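Local structure of putative alpha-ketoglutarate-dependent taurine dioxygenase (Burkholderia xenovorans, 5HSX) at residues Ser19-Thr23 and Ile33-Asp37; Val60-Phe66 and Gln259-Phe265; Gln116-Thr120 and Glu241-Glu245. The protein probably acts as an iron(II)- and 2-oxoglutarate-dependent dioxygenase of the TauD/TfdA family, coupling oxidation of an organic substrate to decarboxylation of 2-oxoglutarate. All coordinates share one frame; numbering follows the deposited sequence.

Contact 1. Residues Ser19-Thr23 and Ile33-Asp37; sequences SIEVT and IHGVD
The carboxylate of Glu21 and the imidazole of His34 stand on the same face of a beta hairpin, their planes 42° apart, and they overlap neither face to face nor edge to edge. Contact runs instead through the stem of the histidine: the extended glutamate chain carries Glu21 OE1 obliquely past His34 CB at 3.9 Å. The ring itself is turned to its own strand, with NE2 bonded to Glu32 OE1. Beneath them, Glu21 and His34 form an antiparallel hydrogen-bonded pair: Glu21 N donates to His34 O at 3.0 Å, and His34 N returns the bond to Glu21 O at 2.9 Å. Glu21 O also takes a CA-H contact from Ile33 CA at 3.2 Å, and so meets two groups of the facing strand.

The face of Val22 and Ile33 is apolar, and Ile20, just before the strand, adds its two branches beside it: Ile20 CD1 rests on Ile33 CG2 at 3.9 Å, and Ile20 CG2 meets Val36 CG2 at 3.6 Å. With chi1 at 70°, CG1 lies between the backbone N and the carbonyl carbon, which leaves CG2 anti to that carbon and directed at Val36. Gly35, with phi 94°, takes backbone angles at which a CB would press on the carbonyl O of His34; glycine therefore suits the point where the chain leaves the strand. The chemistry thus divides: polar groups keep to the more exposed side, the aliphatic groups turn to helix 44-57 and, for Ile33, to strand 59-62, while the two backbone bonds join the strands.

Contact 2. Residues Val60-Phe66 and Gln259-Phe265; sequences VFFREQF and QAGSVAF
Ser262 OG is the meeting point of the polar end of this contact. Arg63 NH1 donates to it at 2.9 Å, 16° out of the guanidinium plane, and a water at 2.9 Å links the same hydroxyl to Glu64 N and Ala260 O. A bend at chi2 folds the arginine back to the serine, laying Arg63 CD 3.3 Å from Ser262 OG; NH1 has a second acceptor in Lys257 O. Gln259 NE2 lies over one face of the guanidinium near its rim, with the two planes 42° apart.

Gln259 to Ser262 make a type II turn, and Gly261 supplies the positive phi of 84° that its third position requires. Lacking a side chain, Gly261 also admits the Phe66 ring, whose CE1 comes within 3.6 Å of its CA. Gly261 O then receives Gln65 N at 2.8 Å, binding the turn to the segment that follows strand 60-62.

Farther along, two pairs of backbone bonds knit Val60 to Phe265 and Phe62 to Val263. On their face, the Phe62 side chain crosses that of Val263 obliquely, Phe62 CD2 lying 3.9 Å from Val263 CB, and Val60 runs beside the Phe265 stem; on the other, the small Ala264 leaves room for the Phe61 ring, Phe61 CD1 being 3.7 Å from Ala264 CB.

The pair belongs to the main mixed sheet of the double-stranded beta-helix (jelly-roll) core, as in the TauD/TfdA family, between strands 31-34 and 135-140. Helix 44-57 packs on Phe62 and Phe265 through Ile50 and Leu54, while on the other face Phe61 stacks on Phe256 of strand 253-256 and meets Trp152 edge-to-face.

Contact 3. Residues Gln116-Thr120 and Glu241-Glu245; sequences QRPWT and ELLWE. With EDO (1,2-ethanediol), chain T; EDO (1,2-ethanediol), chain P.
Trp119 lays one face of its indole over Trp244, whose CE3 approaches Trp119 NE1 at 3.4 Å, toward the rim. The two rings are inclined by 45°, an oblique pairing, with Trp244 CB 3.6 Å from Trp119 CD2. Trp119 reaches the helix because chi1 of 51° sets CG between its backbone N and carbonyl carbon; the far end of the indole lies against Glu241, Trp119 CH2 being 3.7 Å from Glu241 CG. A broad, flat residue suits this place, since it bridges a full helical turn from Glu241 to Glu245.

Arg117 takes the opposite face of the indole. Its CB lies over the rim, and bends at chi2 and chi3 fold the guanidinium back so that Trp119 CH2 sits 3.3 Å above the centre of the Arg117 guanidinium plane. Arg117 NH1 makes a long salt bridge of 3.8 Å to Glu241 OE2, the guanidinium and carboxylate planes nearly perpendicular. Its stronger partner is Glu245 of the second subunit, and Glu245 here pairs in return with Arg117 of that subunit. Thr120 OG1 accepts Arg117 N at 2.9 Å, steadying the type I turn, and also bonds Leu115 O and an ethanediol; a second ethanediol, like the first probably from the crystallisation liquor, donates to Glu241 OE2.

The turn precedes strand 122-123 and leans on helix 233-247 at the subunit interface. Pro222 touches both tryptophans, Trp244 NE1 bonds Val220 O, and Leu243 packs against helix 164-171.

Contacts 1 and 2 are neighbours in one mixed sheet, their centres 12 Å apart: strands 31-34 and 59-62 lie side by side, with Ile33 N 2.8 Å from Phe61 O in a probable hydrogen bond. Contact 3 lies on the far side of the chain's centre from contact 1, with centres 35 Å apart, and about 17 Å at the nearest atoms from contact 2, whose long loop encloses it. The sodium ion, bound by His123, Asp125, His273 and Asn323, probably marks the iron site of the family. The side chain of Ala264 in contact 2 is about 11 Å from the bound sodium ion. The side chain of Trp119 in contact 3 is about 14 Å from the same sodium ion.

Contact 1. Residues Ser19-Thr23 and Ile33-Asp37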
loop_
_atom_site.group_PDB
_atom_site.type_symbol
_atom_site.label_atom_id
_atom_site.label_comp_id
_atom_site.label_asym_id
_atom_site.label_seq_id
_atom_site.Cartn_x
_atom_site.Cartn_y
_atom_site.Cartn_z
ATOM N N SER B 19 15.463 -21.478 -17.995
ATOM C CA SER B 19 15.356 -21.096 -16.593
ATOM C C SER B 19 14.942 -19.631 -16.467
ATOM O O SER B 19 15.702 -18.727 -16.819
ATOM C CB SER B 19 16.681 -21.344 -15.867
ATOM O OG SER B 19 16.458 -21.900 -14.582
ATOM N N ILE B 20 13.728 -19.407 -15.959
ATOM C CA ILE B 20 13.199 -18.051 -15.860
ATOM C C ILE B 20 13.965 -17.259 -14.805
ATOM O O ILE B 20 14.650 -17.811 -13.936
ATOM C CB ILE B 20 11.696 -18.076 -15.541
ATOM C CG1 ILE B 20 11.480 -18.560 -14.103
ATOM C CG2 ILE B 20 10.961 -18.968 -16.536
ATOM C CD1 ILE B 20 10.026 -18.659 -13.686
ATOM N N GLU B 21 13.840 -15.939 -14.884
ATOM C CA GLU B 21 14.423 -15.030 -13.908
ATOM C C GLU B 21 13.304 -14.540 -12.996
ATOM O O GLU B 21 12.305 -14.000 -13.481
ATOM C CB GLU B 21 15.116 -13.862 -14.612
ATOM C CG GLU B 21 15.708 -12.809 -13.689
ATOM C CD GLU B 21 16.233 -11.599 -14.453
ATOM O OE1 GLU B 21 16.300 -11.665 -15.699
ATOM O OE2 GLU B 21 16.572 -10.583 -13.808
ATOM N N VAL B 22 13.459 -14.741 -11.686
ATOM C CA VAL B 22 12.442 -14.380 -10.699
ATOM C C VAL B 22 13.011 -13.287 -9.805
ATOM O O VAL B 22 14.050 -13.484 -9.161
ATOM C CB VAL B 22 11.998 -15.591 -9.861
ATOM C CG1 VAL B 22 10.928 -15.165 -8.830
ATOM C CG2 VAL B 22 11.486 -16.705 -10.762
ATOM N N THR B 23 12.327 -12.145 -9.760
ATOM C CA THR B 23 12.780 -10.973 -9.007
ATOM C C THR B 23 11.733 -10.627 -7.962
ATOM O O THR B 23 10.712 -9.997 -8.290
ATOM C CB THR B 23 13.020 -9.782 -9.935
ATOM O OG1 THR B 23 14.000 -10.134 -10.921
ATOM C CG2 THR B 23 13.533 -8.577 -9.147
ATOM N N ILE B 33 8.750 -11.905 -13.230
ATOM C CA ILE B 33 9.358 -12.955 -14.032
ATOM C C ILE B 33 9.813 -12.334 -15.344
ATOM O O ILE B 33 9.051 -11.606 -15.992
ATOM C CB ILE B 33 8.384 -14.122 -14.276
ATOM C CG1 ILE B 33 7.965 -14.743 -12.937
ATOM C CG2 ILE B 33 9.024 -15.160 -15.194
ATOM C CD1 ILE B 33 6.941 -15.852 -13.057
ATOM N N HIS B 34 11.061 -12.594 -15.714
ATOM C CA HIS B 34 11.592 -12.208 -17.010
ATOM C C HIS B 34 12.175 -13.435 -17.698
ATOM O O HIS B 34 12.426 -14.468 -17.068
ATOM C CB HIS B 34 12.650 -11.101 -16.875
ATOM C CG HIS B 34 12.087 -9.777 -16.453
ATOM N ND1 HIS B 34 11.820 -8.762 -17.347
ATOM C CD2 HIS B 34 11.732 -9.304 -15.234
ATOM C CE1 HIS B 34 11.330 -7.721 -16.697
ATOM N NE2 HIS B 34 11.267 -8.024 -15.413
ATOM N N GLY B 35 12.367 -13.316 -19.011
ATOM C CA GLY B 35 12.916 -14.392 -19.815
ATOM C C GLY B 35 11.896 -15.293 -20.475
ATOM O O GLY B 35 12.273 -16.356 -20.984
ATOM N N VAL B 36 10.623 -14.909 -20.484
ATOM C CA VAL B 36 9.558 -15.710 -21.069
ATOM C C VAL B 36 8.817 -14.847 -22.082
ATOM O O VAL B 36 8.509 -13.686 -21.800
ATOM C CB VAL B 36 8.580 -16.239 -19.996
ATOM C CG1 VAL B 36 7.838 -17.459 -20.505
ATOM C CG2 VAL B 36 9.314 -16.559 -18.705
ATOM N N ASP B 37 8.542 -15.409 -23.260
ATOM C CA ASP B 37 7.779 -14.727 -24.305
ATOM C C ASP B 37 6.377 -15.332 -24.311
ATOM O O ASP B 37 6.164 -16.430 -24.831
ATOM C CB ASP B 37 8.472 -14.861 -25.659
ATOM C CG ASP B 37 7.703 -14.191 -26.795
ATOM O OD1 ASP B 37 8.152 -14.304 -27.954
ATOM O OD2 ASP B 37 6.652 -13.565 -26.547
#

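Contact 2. Residues Val60-Phe66 and Gln259-Phe265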
loop_
_atom_site.group_PDB
_atom_site.type_symbol
_atom_site.label_atom_id
_atom_site.label_comp_id
_atom_site.label_asym_id
_atom_site.label_seq_id
_atom_site.Cartn_x
_atom_site.Cartn_y
_atom_site.Cartn_z
ATOM N N VAL B 60 2.716 -13.247 -9.399
ATOM C CA VAL B 60 3.880 -12.994 -10.231
ATOM C C VAL B 60 3.478 -12.052 -11.358
ATOM O O VAL B 60 2.321 -12.027 -11.799
ATOM C CB VAL B 60 4.510 -14.295 -10.775
ATOM C CG1 VAL B 60 5.040 -15.141 -9.609
ATOM C CG2 VAL B 60 3.504 -15.104 -11.606
ATOM N N PHE B 61 4.445 -11.258 -11.814
ATOM C CA PHE B 61 4.187 -10.205 -12.787
ATOM C C PHE B 61 5.104 -10.352 -13.995
ATOM O O PHE B 61 6.275 -10.719 -13.858
ATOM C CB PHE B 61 4.386 -8.812 -12.168
ATOM C CG PHE B 61 3.565 -8.567 -10.935
ATOM C CD1 PHE B 61 2.217 -8.251 -11.032
ATOM C CD2 PHE B 61 4.146 -8.642 -9.677
ATOM C CE1 PHE B 61 1.459 -8.011 -9.893
ATOM C CE2 PHE B 61 3.398 -8.402 -8.531
ATOM C CZ PHE B 61 2.049 -8.084 -8.638
ATOM N N PHE B 62 4.564 -10.050 -15.174
ATOM C CA PHE B 62 5.329 -9.984 -16.408
ATOM C C PHE B 62 5.228 -8.574 -16.971
ATOM O O PHE B 62 4.242 -7.865 -16.736
ATOM C CB PHE B 62 4.823 -10.996 -17.458
ATOM C CG PHE B 62 4.740 -12.420 -16.958
ATOM C CD1 PHE B 62 5.774 -13.319 -17.192
ATOM C CD2 PHE B 62 3.615 -12.864 -16.271
ATOM C CE1 PHE B 62 5.690 -14.642 -16.737
ATOM C CE2 PHE B 62 3.527 -14.174 -15.815
ATOM C CZ PHE B 62 4.565 -15.063 -16.050
ATOM N N ARG B 63 6.255 -8.170 -17.714
ATOM C CA ARG B 63 6.296 -6.874 -18.376
ATOM C C ARG B 63 6.523 -7.055 -19.868
ATOM O O ARG B 63 7.145 -8.028 -20.305
ATOM C CB ARG B 63 7.412 -5.979 -17.811
ATOM C CG ARG B 63 7.341 -5.714 -16.322
ATOM C CD ARG B 63 6.207 -4.778 -15.963
ATOM N NE ARG B 63 6.370 -4.252 -14.612
ATOM C CZ ARG B 63 5.561 -3.359 -14.051
ATOM N NH1 ARG B 63 4.510 -2.897 -14.715
ATOM N NH2 ARG B 63 5.796 -2.937 -12.815
ATOM N N GLU B 64 6.017 -6.097 -20.649
ATOM C CA GLU B 64 6.263 -6.041 -22.090
ATOM C C GLU B 64 5.762 -7.300 -22.796
ATOM O O GLU B 64 6.416 -7.826 -23.699
ATOM C CB GLU B 64 7.747 -5.812 -22.393
ATOM C CG GLU B 64 8.309 -4.515 -21.858
ATOM C CD GLU B 64 7.683 -3.309 -22.515
ATOM O OE1 GLU B 64 7.148 -2.446 -21.785
ATOM O OE2 GLU B 64 7.718 -3.226 -23.762
ATOM N N GLN B 65 4.592 -7.781 -22.391
ATOM C CA GLN B 65 3.939 -8.934 -23.013
ATOM C C GLN B 65 2.665 -8.427 -23.691
ATOM O O GLN B 65 1.617 -8.302 -23.059
ATOM C CB GLN B 65 3.641 -10.009 -21.973
ATOM C CG GLN B 65 4.854 -10.416 -21.144
ATOM C CD GLN B 65 5.889 -11.170 -21.961
ATOM O OE1 GLN B 65 5.552 -11.857 -22.927
ATOM N NE2 GLN B 65 7.154 -11.039 -21.582
ATOM N N PHE B 66 2.759 -8.131 -24.982
ATOM C CA PHE B 66 1.647 -7.556 -25.735
ATOM C C PHE B 66 0.919 -8.695 -26.437
ATOM O O PHE B 66 1.384 -9.210 -27.458
ATOM C CB PHE B 66 2.157 -6.492 -26.701
ATOM C CG PHE B 66 2.918 -5.395 -26.009
ATOM C CD1 PHE B 66 2.245 -4.343 -25.406
ATOM C CD2 PHE B 66 4.302 -5.442 -25.914
ATOM C CE1 PHE B 66 2.938 -3.343 -24.744
ATOM C CE2 PHE B 66 5.002 -4.449 -25.254
ATOM C CZ PHE B 66 4.320 -3.400 -24.666
ATOM N N GLN B 259 1.858 -1.064 -16.487
ATOM C CA GLN B 259 2.227 -0.479 -17.764
ATOM C C GLN B 259 1.521 -1.274 -18.849
ATOM O O GLN B 259 1.098 -2.411 -18.624
ATOM C CB GLN B 259 3.746 -0.498 -17.997
ATOM C CG GLN B 259 4.552 0.266 -16.950
ATOM C CD GLN B 259 6.044 0.132 -17.179
ATOM O OE1 GLN B 259 6.517 0.230 -18.310
ATOM N NE2 GLN B 259 6.791 -0.117 -16.107
ATOM N N ALA B 260 1.390 -0.671 -20.030
ATOM C CA ALA B 260 0.899 -1.424 -21.175
ATOM C C ALA B 260 1.762 -2.664 -21.368
ATOM O O ALA B 260 2.990 -2.605 -21.263
ATOM C CB ALA B 260 0.916 -0.558 -22.439
ATOM N N GLY B 261 1.111 -3.799 -21.615
ATOM C CA GLY B 261 1.825 -5.047 -21.768
ATOM C C GLY B 261 2.161 -5.755 -20.473
ATOM O O GLY B 261 2.832 -6.796 -20.513
ATOM N N SER B 262 1.728 -5.237 -19.328
ATOM C CA SER B 262 1.996 -5.932 -18.076
ATOM C C SER B 262 0.950 -7.012 -17.831
ATOM O O SER B 262 -0.181 -6.935 -18.320
ATOM C CB SER B 262 2.028 -4.956 -16.898
ATOM O OG SER B 262 3.117 -4.042 -17.019
ATOM N N VAL B 263 1.355 -8.042 -17.087
ATOM C CA VAL B 263 0.497 -9.174 -16.753
ATOM C C VAL B 263 0.672 -9.473 -15.272
ATOM O O VAL B 263 1.799 -9.499 -14.769
ATOM C CB VAL B 263 0.833 -10.424 -17.598
ATOM C CG1 VAL B 263 -0.101 -11.593 -17.231
ATOM C CG2 VAL B 263 0.749 -10.111 -19.092
ATOM N N ALA B 264 -0.442 -9.690 -14.573
ATOM C CA ALA B 264 -0.435 -10.145 -13.189
ATOM C C ALA B 264 -1.114 -11.505 -13.117
ATOM O O ALA B 264 -2.206 -11.686 -13.665
ATOM C CB ALA B 264 -1.150 -9.142 -12.274
ATOM N N PHE B 265 -0.467 -12.451 -12.436
ATOM C CA PHE B 265 -0.912 -13.842 -12.337
ATOM C C PHE B 265 -0.900 -14.171 -10.850
ATOM O O PHE B 265 0.175 -14.237 -10.245
ATOM C CB PHE B 265 0.047 -14.739 -13.134
ATOM C CG PHE B 265 -0.336 -16.211 -13.232
ATOM C CD1 PHE B 265 -1.526 -16.717 -12.722
ATOM C CD2 PHE B 265 0.532 -17.084 -13.873
ATOM C CE1 PHE B 265 -1.834 -18.069 -12.857
ATOM C CE2 PHE B 265 0.234 -18.434 -14.006
ATOM C CZ PHE B 265 -0.952 -18.930 -13.492
HETATM O O HOH W 1 4.553 -3.862 -19.485
HETATM O O HOH W 2 6.878 -2.517 -19.096
HETATM O O HOH W 3 4.772 -0.643 -21.999
HETATM O O HOH W 4 -0.345 -7.669 -21.423
#

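Contact 3. Residues Gln116-Thr120 and Glu241-Glu245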
loop_
_atom_site.group_PDB
_atom_site.type_symbol
_atom_site.label_atom_id
_atom_site.label_comp_id
_atom_site.label_asym_id
_atom_site.label_seq_id
_atom_site.Cartn_x
_atom_site.Cartn_y
_atom_site.Cartn_z
ATOM N N GLN B 116 -15.832 3.705 4.425
ATOM C CA GLN B 116 -14.407 3.449 4.221
ATOM C C GLN B 116 -13.747 2.961 5.503
ATOM O O GLN B 116 -13.656 3.714 6.484
ATOM C CB GLN B 116 -13.705 4.729 3.752
ATOM C CG GLN B 116 -14.174 5.211 2.385
ATOM C CD GLN B 116 -13.859 4.194 1.297
ATOM O OE1 GLN B 116 -12.775 3.614 1.275
ATOM N NE2 GLN B 116 -14.816 3.958 0.404
ATOM N N ARG B 117 -13.255 1.725 5.472
ATOM C CA ARG B 117 -12.462 1.093 6.517
ATOM C C ARG B 117 -11.191 0.558 5.877
ATOM O O ARG B 117 -11.073 0.508 4.646
ATOM C CB ARG B 117 -13.244 -0.054 7.196
ATOM C CG ARG B 117 -14.624 0.326 7.762
ATOM C CD ARG B 117 -14.559 1.356 8.880
ATOM N NE ARG B 117 -13.568 1.054 9.915
ATOM C CZ ARG B 117 -13.789 0.305 10.995
ATOM N NH1 ARG B 117 -14.962 -0.269 11.195
ATOM N NH2 ARG B 117 -12.813 0.128 11.875
ATOM N N PRO B 118 -10.213 0.132 6.685
ATOM C CA PRO B 118 -8.942 -0.348 6.097
ATOM C C PRO B 118 -9.098 -1.517 5.146
ATOM O O PRO B 118 -8.290 -1.670 4.222
ATOM C CB PRO B 118 -8.122 -0.757 7.328
ATOM C CG PRO B 118 -8.653 0.121 8.416
ATOM C CD PRO B 118 -10.124 0.225 8.160
ATOM N N TRP B 119 -10.105 -2.354 5.345
ATOM C CA TRP B 119 -10.322 -3.507 4.484
ATOM C C TRP B 119 -11.260 -3.225 3.319
ATOM O O TRP B 119 -11.544 -4.145 2.546
ATOM C CB TRP B 119 -10.878 -4.664 5.318
ATOM C CG TRP B 119 -12.067 -4.263 6.161
ATOM C CD1 TRP B 119 -13.381 -4.279 5.792
ATOM C CD2 TRP B 119 -12.036 -3.775 7.510
ATOM N NE1 TRP B 119 -14.170 -3.830 6.825
ATOM C CE2 TRP B 119 -13.371 -3.517 7.891
ATOM C CE3 TRP B 119 -11.011 -3.531 8.427
ATOM C CZ2 TRP B 119 -13.712 -3.041 9.162
ATOM C CZ3 TRP B 119 -11.347 -3.046 9.690
ATOM C CH2 TRP B 119 -12.688 -2.819 10.044
ATOM N N THR B 120 -11.741 -1.991 3.165
ATOM C CA THR B 120 -12.682 -1.700 2.089
ATOM C C THR B 120 -12.052 -2.017 0.741
ATOM O O THR B 120 -10.915 -1.618 0.467
ATOM C CB THR B 120 -13.117 -0.234 2.139
ATOM O OG1 THR B 120 -13.918 -0.031 3.304
ATOM C CG2 THR B 120 -13.914 0.141 0.887
ATOM N N GLU B 241 -13.594 -7.840 12.085
ATOM C CA GLU B 241 -12.826 -6.596 12.008
ATOM C C GLU B 241 -11.388 -6.791 12.491
ATOM O O GLU B 241 -10.457 -6.187 11.942
ATOM C CB GLU B 241 -13.542 -5.476 12.783
ATOM C CG GLU B 241 -14.841 -5.088 12.051
ATOM C CD GLU B 241 -15.571 -3.902 12.636
ATOM O OE1 GLU B 241 -15.106 -3.328 13.642
ATOM O OE2 GLU B 241 -16.636 -3.565 12.083
ATOM N N LEU B 242 -11.185 -7.640 13.502
ATOM C CA LEU B 242 -9.829 -7.967 13.945
ATOM C C LEU B 242 -9.026 -8.614 12.822
ATOM O O LEU B 242 -7.890 -8.208 12.542
ATOM C CB LEU B 242 -9.895 -8.901 15.158
ATOM C CG LEU B 242 -8.572 -9.506 15.635
ATOM C CD1 LEU B 242 -7.713 -8.415 16.313
ATOM C CD2 LEU B 242 -8.845 -10.690 16.568
ATOM N N LEU B 243 -9.606 -9.631 12.171
ATOM C CA LEU B 243 -8.890 -10.358 11.121
ATOM C C LEU B 243 -8.721 -9.508 9.865
ATOM O O LEU B 243 -7.683 -9.590 9.197
ATOM C CB LEU B 243 -9.624 -11.674 10.801
ATOM C CG LEU B 243 -9.798 -12.631 11.981
ATOM C CD1 LEU B 243 -10.679 -13.824 11.582
ATOM C CD2 LEU B 243 -8.437 -13.153 12.472
ATOM N N TRP B 244 -9.706 -8.667 9.549
ATOM C CA TRP B 244 -9.612 -7.829 8.358
ATOM C C TRP B 244 -8.574 -6.728 8.534
ATOM O O TRP B 244 -7.868 -6.369 7.584
ATOM C CB TRP B 244 -10.976 -7.218 8.045
ATOM C CG TRP B 244 -11.971 -8.209 7.512
ATOM C CD1 TRP B 244 -11.707 -9.444 6.962
ATOM C CD2 TRP B 244 -13.390 -8.062 7.498
ATOM N NE1 TRP B 244 -12.880 -10.055 6.600
ATOM C CE2 TRP B 244 -13.928 -9.228 6.911
ATOM C CE3 TRP B 244 -14.263 -7.050 7.916
ATOM C CZ2 TRP B 244 -15.302 -9.405 6.721
ATOM C CZ3 TRP B 244 -15.638 -7.226 7.721
ATOM C CH2 TRP B 244 -16.139 -8.401 7.136
ATOM N N GLU B 245 -8.500 -6.140 9.724
ATOM C CA GLU B 245 -7.427 -5.193 10.003
ATOM C C GLU B 245 -6.067 -5.880 9.898
ATOM O O GLU B 245 -5.112 -5.335 9.324
ATOM C CB GLU B 245 -7.664 -4.602 11.392
ATOM C CG GLU B 245 -6.498 -3.968 12.086
ATOM C CD GLU B 245 -6.913 -3.429 13.449
ATOM O OE1 GLU B 245 -7.130 -2.216 13.516
ATOM O OE2 GLU B 245 -7.080 -4.220 14.428
HETATM C C1 EDO T . -16.243 -2.087 3.493
HETATM O O1 EDO T . -16.331 -0.976 2.596
HETATM C C2 EDO T . -16.290 -1.618 4.937
HETATM O O2 EDO T . -17.471 -0.830 5.165
HETATM C C1 EDO P . -19.171 -4.990 10.434
HETATM O O1 EDO P . -17.788 -4.697 10.171
HETATM C C2 EDO P . -19.647 -6.224 9.665
HETATM O O2 EDO P . -19.152 -7.432 10.258
#